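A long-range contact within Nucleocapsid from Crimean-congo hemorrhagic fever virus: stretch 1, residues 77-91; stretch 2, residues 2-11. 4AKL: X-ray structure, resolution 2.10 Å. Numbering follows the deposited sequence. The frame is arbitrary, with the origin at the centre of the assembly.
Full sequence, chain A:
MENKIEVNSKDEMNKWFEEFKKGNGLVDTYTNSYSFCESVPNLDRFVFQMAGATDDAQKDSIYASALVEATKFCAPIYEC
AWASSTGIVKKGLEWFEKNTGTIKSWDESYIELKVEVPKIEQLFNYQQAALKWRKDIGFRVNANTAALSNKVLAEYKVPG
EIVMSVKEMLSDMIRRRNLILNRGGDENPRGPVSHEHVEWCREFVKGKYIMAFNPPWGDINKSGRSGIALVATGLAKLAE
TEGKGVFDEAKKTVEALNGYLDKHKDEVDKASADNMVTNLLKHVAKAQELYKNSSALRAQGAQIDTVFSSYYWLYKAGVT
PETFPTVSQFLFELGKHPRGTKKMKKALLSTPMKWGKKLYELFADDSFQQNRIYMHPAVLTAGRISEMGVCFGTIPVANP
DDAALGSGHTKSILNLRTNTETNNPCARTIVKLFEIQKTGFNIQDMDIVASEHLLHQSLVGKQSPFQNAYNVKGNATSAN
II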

# COMPACT_ATOMS: atom_id res chain seq x y z
N ILE A 77 0.36 2.96 -20.26
CA ILE A 77 -0.92 2.78 -21.00
C ILE A 77 -1.57 1.42 -20.87
O ILE A 77 -2.79 1.31 -20.64
CB ILE A 77 -0.76 3.09 -22.46
CG1 ILE A 77 -0.44 4.58 -22.63
CG2 ILE A 77 -2.04 2.77 -23.19
CD1 ILE A 77 -1.56 5.55 -22.10
N TYR A 78 -0.76 0.39 -21.01
CA TYR A 78 -1.28 -0.99 -21.04
C TYR A 78 -1.97 -1.31 -19.74
O TYR A 78 -3.10 -1.78 -19.74
CB TYR A 78 -0.14 -2.00 -21.27
CG TYR A 78 -0.60 -3.42 -21.39
CD1 TYR A 78 -0.97 -3.93 -22.61
CD2 TYR A 78 -0.69 -4.27 -20.27
CE1 TYR A 78 -1.39 -5.23 -22.75
CE2 TYR A 78 -1.13 -5.61 -20.40
CZ TYR A 78 -1.47 -6.07 -21.63
OH TYR A 78 -1.90 -7.36 -21.80
N GLU A 79 -1.31 -1.02 -18.64
CA GLU A 79 -1.83 -1.42 -17.34
C GLU A 79 -2.97 -0.51 -16.91
O GLU A 79 -3.95 -1.00 -16.33
CB GLU A 79 -0.73 -1.48 -16.30
CG GLU A 79 0.23 -2.61 -16.53
CD GLU A 79 1.30 -2.38 -17.64
OE1 GLU A 79 1.54 -1.21 -18.02
OE2 GLU A 79 1.90 -3.40 -18.12
N CYS A 80 -2.86 0.81 -17.21
CA CYS A 80 -3.94 1.76 -16.93
C CYS A 80 -5.18 1.36 -17.72
O CYS A 80 -6.30 1.35 -17.19
CB CYS A 80 -3.52 3.20 -17.28
SG CYS A 80 -2.22 3.87 -16.23
N ALA A 81 -5.00 1.00 -19.00
CA ALA A 81 -6.15 0.56 -19.80
C ALA A 81 -6.74 -0.73 -19.20
O ALA A 81 -7.96 -0.87 -19.12
CB ALA A 81 -5.78 0.36 -21.21
N TRP A 82 -5.89 -1.66 -18.80
CA TRP A 82 -6.38 -2.89 -18.17
C TRP A 82 -7.19 -2.59 -16.87
O TRP A 82 -8.26 -3.17 -16.65
CB TRP A 82 -5.21 -3.82 -17.88
CG TRP A 82 -5.52 -5.08 -17.08
CD1 TRP A 82 -5.16 -5.33 -15.79
CD2 TRP A 82 -6.23 -6.25 -17.53
NE1 TRP A 82 -5.58 -6.57 -15.40
CE2 TRP A 82 -6.25 -7.17 -16.44
CE3 TRP A 82 -6.85 -6.63 -18.74
CZ2 TRP A 82 -6.88 -8.43 -16.51
CZ3 TRP A 82 -7.47 -7.87 -18.82
CH2 TRP A 82 -7.48 -8.76 -17.72
N ALA A 83 -6.66 -1.70 -16.05
CA ALA A 83 -7.28 -1.31 -14.78
C ALA A 83 -8.64 -0.58 -14.97
O ALA A 83 -9.41 -0.52 -14.06
CB ALA A 83 -6.29 -0.44 -13.94
N SER A 84 -8.88 -0.04 -16.16
CA SER A 84 -10.06 0.71 -16.48
C SER A 84 -10.94 -0.01 -17.51
O SER A 84 -11.90 0.58 -18.00
CB SER A 84 -9.64 2.03 -17.07
OG SER A 84 -9.09 2.91 -16.10
N SER A 85 -10.57 -1.26 -17.87
CA SER A 85 -11.29 -2.04 -18.89
C SER A 85 -12.67 -2.44 -18.45
O SER A 85 -12.93 -2.58 -17.25
CB SER A 85 -10.49 -3.29 -19.27
OG SER A 85 -10.29 -4.14 -18.17
N THR A 86 -13.58 -2.63 -19.42
CA THR A 86 -14.94 -2.98 -19.06
C THR A 86 -14.97 -4.19 -18.15
O THR A 86 -15.73 -4.20 -17.14
CB THR A 86 -15.86 -3.20 -20.25
OG1 THR A 86 -15.25 -4.10 -21.18
CG2 THR A 86 -16.21 -1.78 -20.93
N GLY A 87 -14.12 -5.18 -18.46
CA GLY A 87 -14.06 -6.45 -17.68
C GLY A 87 -13.60 -6.31 -16.25
O GLY A 87 -14.22 -6.88 -15.31
N ILE A 88 -12.53 -5.56 -16.06
CA ILE A 88 -11.99 -5.33 -14.70
C ILE A 88 -12.90 -4.36 -13.88
O ILE A 88 -13.15 -4.58 -12.70
CB ILE A 88 -10.53 -4.86 -14.80
CG1 ILE A 88 -9.67 -6.00 -15.37
CG2 ILE A 88 -10.04 -4.35 -13.44
CD1 ILE A 88 -9.53 -7.20 -14.44
N VAL A 89 -13.39 -3.31 -14.50
CA VAL A 89 -14.42 -2.45 -13.84
C VAL A 89 -15.62 -3.25 -13.29
O VAL A 89 -16.02 -3.05 -12.11
CB VAL A 89 -14.86 -1.28 -14.76
CG1 VAL A 89 -16.16 -0.57 -14.24
CG2 VAL A 89 -13.71 -0.24 -14.85
N LYS A 90 -16.19 -4.16 -14.10
CA LYS A 90 -17.30 -4.99 -13.64
C LYS A 90 -16.89 -5.94 -12.51
O LYS A 90 -17.51 -5.99 -11.48
CB LYS A 90 -17.91 -5.82 -14.76
CG LYS A 90 -18.98 -5.10 -15.55
CD LYS A 90 -19.61 -5.99 -16.63
CE LYS A 90 -18.76 -6.03 -17.90
NZ LYS A 90 -19.14 -7.22 -18.79
N LYS A 91 -15.85 -6.70 -12.75
CA LYS A 91 -15.41 -7.66 -11.75
C LYS A 91 -14.95 -6.97 -10.50
O LYS A 91 -15.35 -7.36 -9.42
CB LYS A 91 -14.34 -8.57 -12.30
CG LYS A 91 -14.93 -9.54 -13.37
CD LYS A 91 -14.00 -10.65 -13.68
CE LYS A 91 -12.77 -10.20 -14.44
NZ LYS A 91 -12.08 -11.42 -15.09
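Stretch 2 2-11: ENKIEVNSKD

Stretch 2 (residues 2-11) lies as an irregular loop, extended in part but bent at Lys 4 and Asn 8, across the break between the two helices of stretch 1, and enters a helix of its own at Lys 10. Over Ser 85 to Gly 87 the two chains run the same way: Ile 5 lies nearest Ser 85 (CA to CA 5.1 Å), Glu 6 nearest Thr 86 (CA to CA 5.3 Å) and Asn 8 nearest Gly 87 (CA to CA 4.3 Å); beyond Asn 8, stretch 2 passes back beside the first helix, where Lys 10 CG comes within 4.2 Å of Tyr 78 OH.

The backbone donors at the start of the second helix, which have no preceding turn to bond to, are met by the loop. Thr 86 N donates to Ile 5 O at 3.0 Å and nearly straight (169°); Gly 87 N donates to Val 7 O, also at 3.0 Å but more bent (144°). Between these two carbonyls Val 7 N turns back to the helix and gives a weak hydrogen bond to Thr 86 OG1, 3.4 Å away. The next free amide, Ile 88 N, is served within stretch 1: Ser 85, the N-cap residue, accepts from it through OG in a weak bond of 3.4 Å, while the same OG donates to Trp 82 O at 2.7 Å. From Val 89 onward the amides make the usual bonds to the carbonyl four residues back, beginning with Val 89 N to Ser 85 O at 2.9 Å.

Asn 3 uses both ends of its amide. Its ND2 donates to Ser 84 O at 2.9 Å (161°), satisfying a carbonyl at the helix break, and its OD1 accepts from Ile 5 N at 3.0 Å, a bond within stretch 2 that closes the loop between Asn 3 and Ile 5. The methyl of Thr 86 packs beside this amide, CG2 lying 3.5 Å from Asn 3 CG.

Apolar contacts extend the seam along the first helix. Ile 5 points toward stretch 1 and rests on Ala 81, with CD1 3.9 Å from Ala 81 CB. Trp 82 starts away from stretch 2, but its ring reaches back: Val 7 CG1, 4.2 Å from Trp 82 CZ3, and Ser 9 O, 3.7 Å from the same CZ3, both lie at the ring edge. Trp 82 NE1 and Tyr 78 OH find hydrogen bonds elsewhere in the structure.

Gly 87 allows the close approach. A CB here would point toward stretch 2 and clash with Val 7 O, 2.8 Å from its ideal position. At the margin, Asn 8 OD1 lies 4.0 Å from Lys 90 NZ, and Ser 9 caps the helix that begins at Lys 10. The contact buries 607 Å², both sides summed.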

# COMPACT_ATOMS: atom_id res chain seq x y z
N GLU A 2 -19.98 5.46 -23.47
CA GLU A 2 -19.66 4.34 -22.62
C GLU A 2 -18.16 4.13 -22.60
O GLU A 2 -17.42 4.80 -23.30
CB GLU A 2 -20.35 3.07 -23.14
CG GLU A 2 -21.87 3.18 -23.32
CD GLU A 2 -22.30 3.47 -24.74
OE1 GLU A 2 -21.64 4.29 -25.43
OE2 GLU A 2 -23.32 2.87 -25.16
N ASN A 3 -17.74 3.18 -21.78
CA ASN A 3 -16.37 2.73 -21.68
C ASN A 3 -15.94 2.06 -23.00
O ASN A 3 -16.42 0.98 -23.32
CB ASN A 3 -16.26 1.74 -20.52
CG ASN A 3 -14.84 1.36 -20.19
OD1 ASN A 3 -13.94 1.50 -21.01
ND2 ASN A 3 -14.63 0.82 -18.95
N LYS A 4 -15.03 2.71 -23.74
CA LYS A 4 -14.58 2.21 -25.05
C LYS A 4 -13.51 1.09 -24.95
O LYS A 4 -13.23 0.47 -25.93
CB LYS A 4 -14.02 3.34 -25.93
CG LYS A 4 -14.94 4.53 -26.16
CD LYS A 4 -16.22 4.19 -26.85
CE LYS A 4 -17.08 5.45 -27.06
NZ LYS A 4 -16.43 6.57 -27.90
N ILE A 5 -12.95 0.85 -23.76
CA ILE A 5 -11.94 -0.18 -23.58
C ILE A 5 -12.65 -1.52 -23.29
O ILE A 5 -12.63 -2.02 -22.17
CB ILE A 5 -10.91 0.16 -22.44
CG1 ILE A 5 -10.49 1.64 -22.50
CG2 ILE A 5 -9.70 -0.82 -22.53
CD1 ILE A 5 -9.32 2.03 -21.56
N GLU A 6 -13.27 -2.07 -24.36
CA GLU A 6 -14.04 -3.30 -24.32
C GLU A 6 -13.09 -4.47 -24.38
O GLU A 6 -12.76 -4.98 -25.47
CB GLU A 6 -15.04 -3.39 -25.48
CG GLU A 6 -16.09 -2.29 -25.51
CD GLU A 6 -17.14 -2.50 -26.61
OE1 GLU A 6 -16.90 -3.35 -27.52
OE2 GLU A 6 -18.21 -1.84 -26.56
N VAL A 7 -12.67 -4.89 -23.20
CA VAL A 7 -11.66 -5.87 -23.00
C VAL A 7 -12.13 -6.69 -21.85
O VAL A 7 -12.35 -6.14 -20.75
CB VAL A 7 -10.29 -5.17 -22.67
CG1 VAL A 7 -9.28 -6.15 -22.15
CG2 VAL A 7 -9.74 -4.45 -23.90
N ASN A 8 -12.29 -7.98 -22.06
CA ASN A 8 -12.77 -8.90 -21.01
C ASN A 8 -11.77 -10.03 -20.71
O ASN A 8 -12.12 -11.04 -20.07
CB ASN A 8 -14.14 -9.49 -21.44
CG ASN A 8 -15.18 -8.41 -21.80
OD1 ASN A 8 -15.77 -7.71 -20.92
ND2 ASN A 8 -15.41 -8.26 -23.09
N SER A 9 -10.52 -9.87 -21.19
CA SER A 9 -9.48 -10.92 -21.06
C SER A 9 -8.12 -10.40 -21.50
O SER A 9 -8.01 -9.36 -22.16
CB SER A 9 -9.85 -12.20 -21.89
OG SER A 9 -9.82 -11.99 -23.31
N LYS A 10 -7.07 -11.14 -21.13
CA LYS A 10 -5.72 -10.80 -21.53
C LYS A 10 -5.61 -10.72 -23.08
O LYS A 10 -5.23 -9.69 -23.60
CB LYS A 10 -4.67 -11.79 -20.94
CG LYS A 10 -3.20 -11.29 -21.19
CD LYS A 10 -2.11 -12.05 -20.39
CE LYS A 10 -0.70 -11.85 -21.07
NZ LYS A 10 0.49 -11.90 -20.11
N ASP A 11 -5.95 -11.80 -23.79
CA ASP A 11 -5.93 -11.77 -25.29
C ASP A 11 -6.64 -10.56 -25.84
O ASP A 11 -6.07 -9.82 -26.64
CB ASP A 11 -6.54 -13.05 -25.89
CG ASP A 11 -5.54 -14.20 -25.98
OD1 ASP A 11 -4.32 -13.99 -25.74
OD2 ASP A 11 -5.98 -15.33 -26.29